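Local coordinates for protein A49R (Vaccinia virus, PDB 4D5T) that inhibits host NF-kappa-B activation by interacting with BTRC, which diminishes ubiquitination of the inhibitor NFKBIA and retains p65 in the cytoplasm, at residues S44-P49 with F53-Y58; I80-N85 with I102-Y107. All coordinates share one frame; numbering follows the deposited sequence.

Interaction 1: S44-P49 with F53-Y58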
loop_
_atom_site.group_PDB
_atom_site.type_symbol
_atom_site.label_atom_id
_atom_site.label_comp_id
_atom_site.label_asym_id
_atom_site.label_seq_id
_atom_site.Cartn_x
_atom_site.Cartn_y
_atom_site.Cartn_z
ATOM N N SER A 44 -4.941 9.730 2.005
ATOM C CA SER A 44 -4.687 9.454 0.578
ATOM C C SER A 44 -4.776 10.679 -0.339
ATOM O O SER A 44 -5.683 11.536 -0.220
ATOM C CB SER A 44 -5.701 8.450 0.031
ATOM O OG SER A 44 -5.595 7.230 0.666
ATOM N N ASN A 45 -3.863 10.718 -1.301
ATOM C CA ASN A 45 -4.041 11.580 -2.457
ATOM C C ASN A 45 -4.348 10.694 -3.653
ATOM O O ASN A 45 -3.407 10.145 -4.287
ATOM C CB ASN A 45 -2.776 12.414 -2.710
ATOM C CG ASN A 45 -2.805 13.099 -4.055
ATOM O OD1 ASN A 45 -3.876 13.317 -4.634
ATOM N ND2 ASN A 45 -1.657 13.415 -4.563
ATOM N N LEU A 46 -5.648 10.548 -3.974
ATOM C CA LEU A 46 -6.110 9.643 -5.039
ATOM C C LEU A 46 -5.735 10.123 -6.434
ATOM O O LEU A 46 -5.827 9.373 -7.421
ATOM C CB LEU A 46 -7.641 9.354 -4.915
ATOM C CG LEU A 46 -7.990 8.672 -3.572
ATOM C CD1 LEU A 46 -9.456 8.683 -3.192
ATOM C CD2 LEU A 46 -7.453 7.247 -3.525
ATOM N N ASP A 47 -5.276 11.349 -6.534
ATOM C CA ASP A 47 -4.734 11.880 -7.779
ATOM C C ASP A 47 -3.397 11.256 -8.162
ATOM O O ASP A 47 -2.987 11.327 -9.321
ATOM C CB ASP A 47 -4.536 13.381 -7.673
ATOM C CG ASP A 47 -4.485 14.033 -9.029
ATOM O OD1 ASP A 47 -5.353 13.747 -9.889
ATOM O OD2 ASP A 47 -3.543 14.809 -9.243
ATOM N N ASN A 48 -2.687 10.659 -7.198
ATOM C CA ASN A 48 -1.508 9.836 -7.541
ATOM C C ASN A 48 -1.975 8.435 -7.921
ATOM O O ASN A 48 -2.538 7.771 -7.104
ATOM C CB ASN A 48 -0.555 9.782 -6.339
ATOM C CG ASN A 48 0.688 8.940 -6.599
ATOM O OD1 ASN A 48 0.646 7.937 -7.288
ATOM N ND2 ASN A 48 1.795 9.336 -5.978
ATOM N N PRO A 49 -1.777 7.986 -9.200
ATOM C CA PRO A 49 -2.337 6.730 -9.598
ATOM C C PRO A 49 -1.854 5.520 -8.816
ATOM O O PRO A 49 -2.621 4.563 -8.658
ATOM C CB PRO A 49 -1.921 6.581 -11.077
ATOM C CG PRO A 49 -1.371 7.856 -11.471
ATOM C CD PRO A 49 -1.068 8.705 -10.266
ATOM N N PHE A 53 -4.305 2.930 -6.991
ATOM C CA PHE A 53 -4.056 1.459 -7.056
ATOM C C PHE A 53 -4.082 0.864 -5.668
ATOM O O PHE A 53 -4.827 -0.111 -5.410
ATOM C CB PHE A 53 -2.757 1.150 -7.809
ATOM C CG PHE A 53 -2.339 -0.304 -7.764
ATOM C CD1 PHE A 53 -2.858 -1.205 -8.676
ATOM C CD2 PHE A 53 -1.399 -0.715 -6.876
ATOM C CE1 PHE A 53 -2.515 -2.538 -8.626
ATOM C CE2 PHE A 53 -0.951 -2.069 -6.903
ATOM C CZ PHE A 53 -1.548 -2.953 -7.759
ATOM N N LEU A 54 -3.301 1.439 -4.756
ATOM C CA LEU A 54 -3.258 0.886 -3.388
ATOM C C LEU A 54 -4.640 0.894 -2.745
ATOM O O LEU A 54 -5.031 -0.053 -2.022
ATOM C CB LEU A 54 -2.272 1.692 -2.545
ATOM C CG LEU A 54 -0.807 1.539 -2.911
ATOM C CD1 LEU A 54 0.061 2.513 -2.144
ATOM C CD2 LEU A 54 -0.321 0.123 -2.581
ATOM N N ASP A 55 -5.381 1.992 -2.917
ATOM C CA ASP A 55 -6.698 2.142 -2.319
ATOM C C ASP A 55 -7.675 1.130 -2.893
ATOM O O ASP A 55 -8.419 0.506 -2.161
ATOM C CB ASP A 55 -7.199 3.586 -2.562
ATOM C CG ASP A 55 -8.551 3.854 -1.948
ATOM O OD1 ASP A 55 -8.607 3.992 -0.740
ATOM O OD2 ASP A 55 -9.541 3.900 -2.676
ATOM N N THR A 56 -7.624 0.942 -4.207
ATOM C CA THR A 56 -8.401 -0.123 -4.875
ATOM C C THR A 56 -8.062 -1.506 -4.336
ATOM O O THR A 56 -8.955 -2.271 -3.989
ATOM C CB THR A 56 -8.279 -0.008 -6.375
ATOM O OG1 THR A 56 -8.852 1.232 -6.762
ATOM C CG2 THR A 56 -9.033 -1.131 -7.078
ATOM N N VAL A 57 -6.762 -1.826 -4.173
ATOM C CA VAL A 57 -6.393 -3.112 -3.685
ATOM C C VAL A 57 -6.842 -3.288 -2.250
ATOM O O VAL A 57 -7.409 -4.357 -1.854
ATOM C CB VAL A 57 -4.833 -3.314 -3.779
ATOM C CG1 VAL A 57 -4.363 -4.602 -3.086
ATOM C CG2 VAL A 57 -4.403 -3.344 -5.218
ATOM N N TYR A 58 -6.627 -2.263 -1.430
ATOM C CA TYR A 58 -7.079 -2.304 -0.025
ATOM C C TYR A 58 -8.592 -2.637 0.045
ATOM O O TYR A 58 -9.050 -3.451 0.851
ATOM C CB TYR A 58 -6.782 -0.955 0.617
ATOM C CG TYR A 58 -7.035 -0.853 2.069
ATOM C CD1 TYR A 58 -8.285 -0.520 2.541
ATOM C CD2 TYR A 58 -6.017 -1.070 2.990
ATOM C CE1 TYR A 58 -8.517 -0.379 3.897
ATOM C CE2 TYR A 58 -6.241 -0.951 4.360
ATOM C CZ TYR A 58 -7.489 -0.633 4.790
ATOM O OH TYR A 58 -7.721 -0.488 6.114
#

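Interaction 2: I80-N85 with I102-Y107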
loop_
_atom_site.group_PDB
_atom_site.type_symbol
_atom_site.label_atom_id
_atom_site.label_comp_id
_atom_site.label_asym_id
_atom_site.label_seq_id
_atom_site.Cartn_x
_atom_site.Cartn_y
_atom_site.Cartn_z
ATOM N N ILE A 80 6.641 -4.748 16.574
ATOM C CA ILE A 80 8.008 -4.415 16.121
ATOM C C ILE A 80 8.496 -5.430 15.148
ATOM O O ILE A 80 9.048 -5.092 14.108
ATOM C CB ILE A 80 8.977 -4.333 17.304
ATOM C CG1 ILE A 80 8.659 -3.079 18.129
ATOM C CG2 ILE A 80 10.394 -4.248 16.811
ATOM C CD1 ILE A 80 9.326 -3.028 19.499
ATOM N N ASP A 81 8.267 -6.687 15.469
ATOM C CA ASP A 81 8.647 -7.757 14.549
ATOM C C ASP A 81 7.961 -7.596 13.195
ATOM O O ASP A 81 8.570 -7.723 12.162
ATOM C CB ASP A 81 8.245 -9.089 15.112
ATOM C CG ASP A 81 8.781 -10.264 14.269
ATOM O OD1 ASP A 81 9.970 -10.589 14.356
ATOM O OD2 ASP A 81 7.981 -10.890 13.559
ATOM N N CYS A 82 6.620 -7.345 13.217
ATOM C CA CYS A 82 5.895 -7.096 11.971
ATOM C C CYS A 82 6.440 -5.927 11.144
ATOM O O CYS A 82 6.723 -6.070 9.932
ATOM C CB CYS A 82 4.482 -6.824 12.292
ATOM S SG CYS A 82 3.501 -6.485 10.865
ATOM N N ILE A 83 6.666 -4.808 11.810
ATOM C CA ILE A 83 7.216 -3.594 11.135
ATOM C C ILE A 83 8.533 -3.832 10.506
ATOM O O ILE A 83 8.714 -3.619 9.297
ATOM C CB ILE A 83 7.363 -2.399 12.090
ATOM C CG1 ILE A 83 5.978 -1.885 12.398
ATOM C CG2 ILE A 83 8.231 -1.307 11.440
ATOM C CD1 ILE A 83 5.940 -0.877 13.523
ATOM N N VAL A 84 9.458 -4.399 11.269
ATOM C CA VAL A 84 10.772 -4.694 10.721
ATOM C C VAL A 84 10.706 -5.679 9.593
ATOM O O VAL A 84 11.372 -5.491 8.573
ATOM C CB VAL A 84 11.759 -5.136 11.826
ATOM C CG1 VAL A 84 13.082 -5.522 11.281
ATOM C CG2 VAL A 84 11.959 -4.005 12.841
ATOM N N ASN A 85 9.938 -6.762 9.767
ATOM C CA ASN A 85 9.769 -7.787 8.692
ATOM C C ASN A 85 9.215 -7.174 7.419
ATOM O O ASN A 85 9.754 -7.380 6.368
ATOM C CB ASN A 85 8.826 -8.900 9.210
ATOM C CG ASN A 85 8.510 -9.978 8.166
ATOM O OD1 ASN A 85 7.823 -9.755 7.191
ATOM N ND2 ASN A 85 8.974 -11.169 8.414
ATOM N N ILE A 102 2.895 -2.026 2.580
ATOM C CA ILE A 102 2.209 -0.777 2.708
ATOM C C ILE A 102 0.816 -0.949 3.342
ATOM O O ILE A 102 0.469 -0.195 4.227
ATOM C CB ILE A 102 2.096 -0.067 1.327
ATOM C CG1 ILE A 102 3.503 0.420 0.883
ATOM C CG2 ILE A 102 1.208 1.121 1.394
ATOM C CD1 ILE A 102 3.612 0.722 -0.604
ATOM N N ILE A 103 0.070 -1.945 2.874
ATOM C CA ILE A 103 -1.267 -2.191 3.392
ATOM C C ILE A 103 -1.214 -2.655 4.827
ATOM O O ILE A 103 -2.000 -2.185 5.660
ATOM C CB ILE A 103 -1.981 -3.177 2.476
ATOM C CG1 ILE A 103 -2.387 -2.396 1.219
ATOM C CG2 ILE A 103 -3.155 -3.818 3.179
ATOM C CD1 ILE A 103 -2.988 -3.266 0.165
ATOM N N THR A 104 -0.235 -3.492 5.159
ATOM C CA THR A 104 -0.057 -3.930 6.568
ATOM C C THR A 104 0.255 -2.738 7.482
ATOM O O THR A 104 -0.323 -2.614 8.594
ATOM C CB THR A 104 1.076 -4.962 6.691
ATOM O OG1 THR A 104 0.709 -6.142 5.969
ATOM C CG2 THR A 104 1.278 -5.351 8.167
ATOM N N LEU A 105 1.115 -1.839 7.026
ATOM C CA LEU A 105 1.452 -0.657 7.802
ATOM C C LEU A 105 0.186 0.202 8.008
ATOM O O LEU A 105 -0.009 0.810 9.076
ATOM C CB LEU A 105 2.608 0.157 7.169
ATOM C CG LEU A 105 3.945 -0.627 7.219
ATOM C CD1 LEU A 105 5.011 0.104 6.442
ATOM C CD2 LEU A 105 4.474 -0.921 8.571
ATOM N N LYS A 106 -0.657 0.331 6.990
ATOM C CA LYS A 106 -1.923 1.052 7.113
ATOM C C LYS A 106 -2.814 0.390 8.160
ATOM O O LYS A 106 -3.356 1.084 9.035
ATOM C CB LYS A 106 -2.642 1.163 5.747
ATOM C CG LYS A 106 -3.976 1.870 5.866
ATOM C CD LYS A 106 -4.581 2.234 4.533
ATOM C CE LYS A 106 -5.965 2.842 4.830
ATOM N NZ LYS A 106 -6.555 3.548 3.709
ATOM N N TYR A 107 -2.883 -0.939 8.182
ATOM C CA TYR A 107 -3.672 -1.585 9.251
ATOM C C TYR A 107 -3.136 -1.239 10.633
ATOM O O TYR A 107 -3.890 -1.046 11.617
ATOM C CB TYR A 107 -3.708 -3.100 9.116
ATOM C CG TYR A 107 -4.313 -3.677 7.888
ATOM C CD1 TYR A 107 -5.519 -3.191 7.343
ATOM C CD2 TYR A 107 -3.751 -4.811 7.310
ATOM C CE1 TYR A 107 -6.078 -3.753 6.196
ATOM C CE2 TYR A 107 -4.306 -5.363 6.161
ATOM C CZ TYR A 107 -5.484 -4.849 5.641
ATOM O OH TYR A 107 -6.032 -5.483 4.568
#

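Interaction 1: S44-P49 with F53-Y58
P49 and F53 are joined by a backbone bond, and L46 and D55 by a small apolar touch, in a local contact at the N-terminal end of helix 49-61, where the preceding loop leads in. The bond runs from F53 N to P49 O, 2.9 Å long with an angle of 162° at the hydrogen, and closes the first turn of the helix. F53 CB lies close to the same oxygen. The F53 ring leads off from there, and V57 CG2 from the next turn sits 3.8 Å above one of its faces, toward the rim.

The touch comes from L46. Its CD2 methyl reaches across to D55 CB at 3.8 Å and lies almost as near to the carboxylate carbon, so the leucine covers the stem of the aspartate. Both torsions serve this meeting: L46 carries CG beside its backbone N (chi1 -61°), whereas D55 holds CG anti to its own.

What shapes the loop is a type I turn from N45 to N48, closed by N48 N to N45 O at 3.0 Å. An Asx turn coincides with its start, N45 OD1 accepting from D47 N at 3.1 Å. That donor stands 55° out of the carbonyl plane, off the lone pairs. N48 sits at the N-cap position, with OD1 taking a weak bond from F50 N, while ND2 is bound to D35 of helix 29-40. P49 packs on L19, V20 and K23 of helix 9-23.

The turns at N45 bring the chain to the cap; the asparagine N-cap at N48, followed by a proline in the first helical position, is a classic way to begin a helix, here one belonging to a Bcl-2-like helical bundle.

Interaction 2: I80-N85 with I102-Y107
I83 and L105 meet through their aliphatic branches, CG1 of the isoleucine lying 4.2 Å from CD2 of the leucine. They are also the residues at which the two backbones come nearest, with 7.3 Å from I83 CA to L105 CA. This is an ordinary van der Waals contact, with little area buried. L105 starts out along the flank of its helix, and with CG beside the backbone N (chi1 -67°) its end bends back toward I83.

A second touch lies next to it, where C82 SG approaches the T104 CG2 methyl at 3.7 Å. C82, T104 and I83 are partly exposed, while L105 is buried. C82 has two conformers, so this meeting is doubtful as a fixed feature and applies to one of them. On T104 the methyl faces the neighbouring helix, while the hydroxyl turns back to its own: OG1 is hydrogen-bonded to the carbonyl of D100. That bond satisfies the polar end and fixes the rotation of the side chain, presenting an apolar surface to C82.

Further out, helix 112-126 backs the apolar pair. L122 packs on both I83 and L105, and Y118 also touches I83. L105 reaches I40 of helix 29-40 as well. Other sides of segment 102-107 carry the deeper packing: I102 lies against I36, F39 and I40, and Y107 packs on I61 of helix 49-61 and on Q67 and I71 of helix 64-72.

Helix 95-109 is thus packed by helices 29-40, 49-61, 64-72, 76-87 and 112-126, and the I83-L105 and C82-T104 touches are the share contributed by 76-87, consistent with the central-helix architecture of Bcl-2 proteins.

Overall arrangement
Both contacts are partly buried and lie on opposite sides of the chain's centre, their own centres about 18 Å apart. Interaction 1 is local, settled within a loop and the helix that follows; it joins by one helical backbone bond and one leucine-aspartate touch, with a capped helix start beside it. Interaction 2 joins two separate helices, 76-87 and 95-109, by apolar touches alone. The two are nevertheless coupled, because helix 49-61 packs directly on helix 95-109: L54 meets I102, V57 meets I103, and Y58 meets both K106, in a cation-pi contact, and the Y107 ring, at about 40° between planes. Segments 53-58 and 102-107 thus share a mostly buried interface.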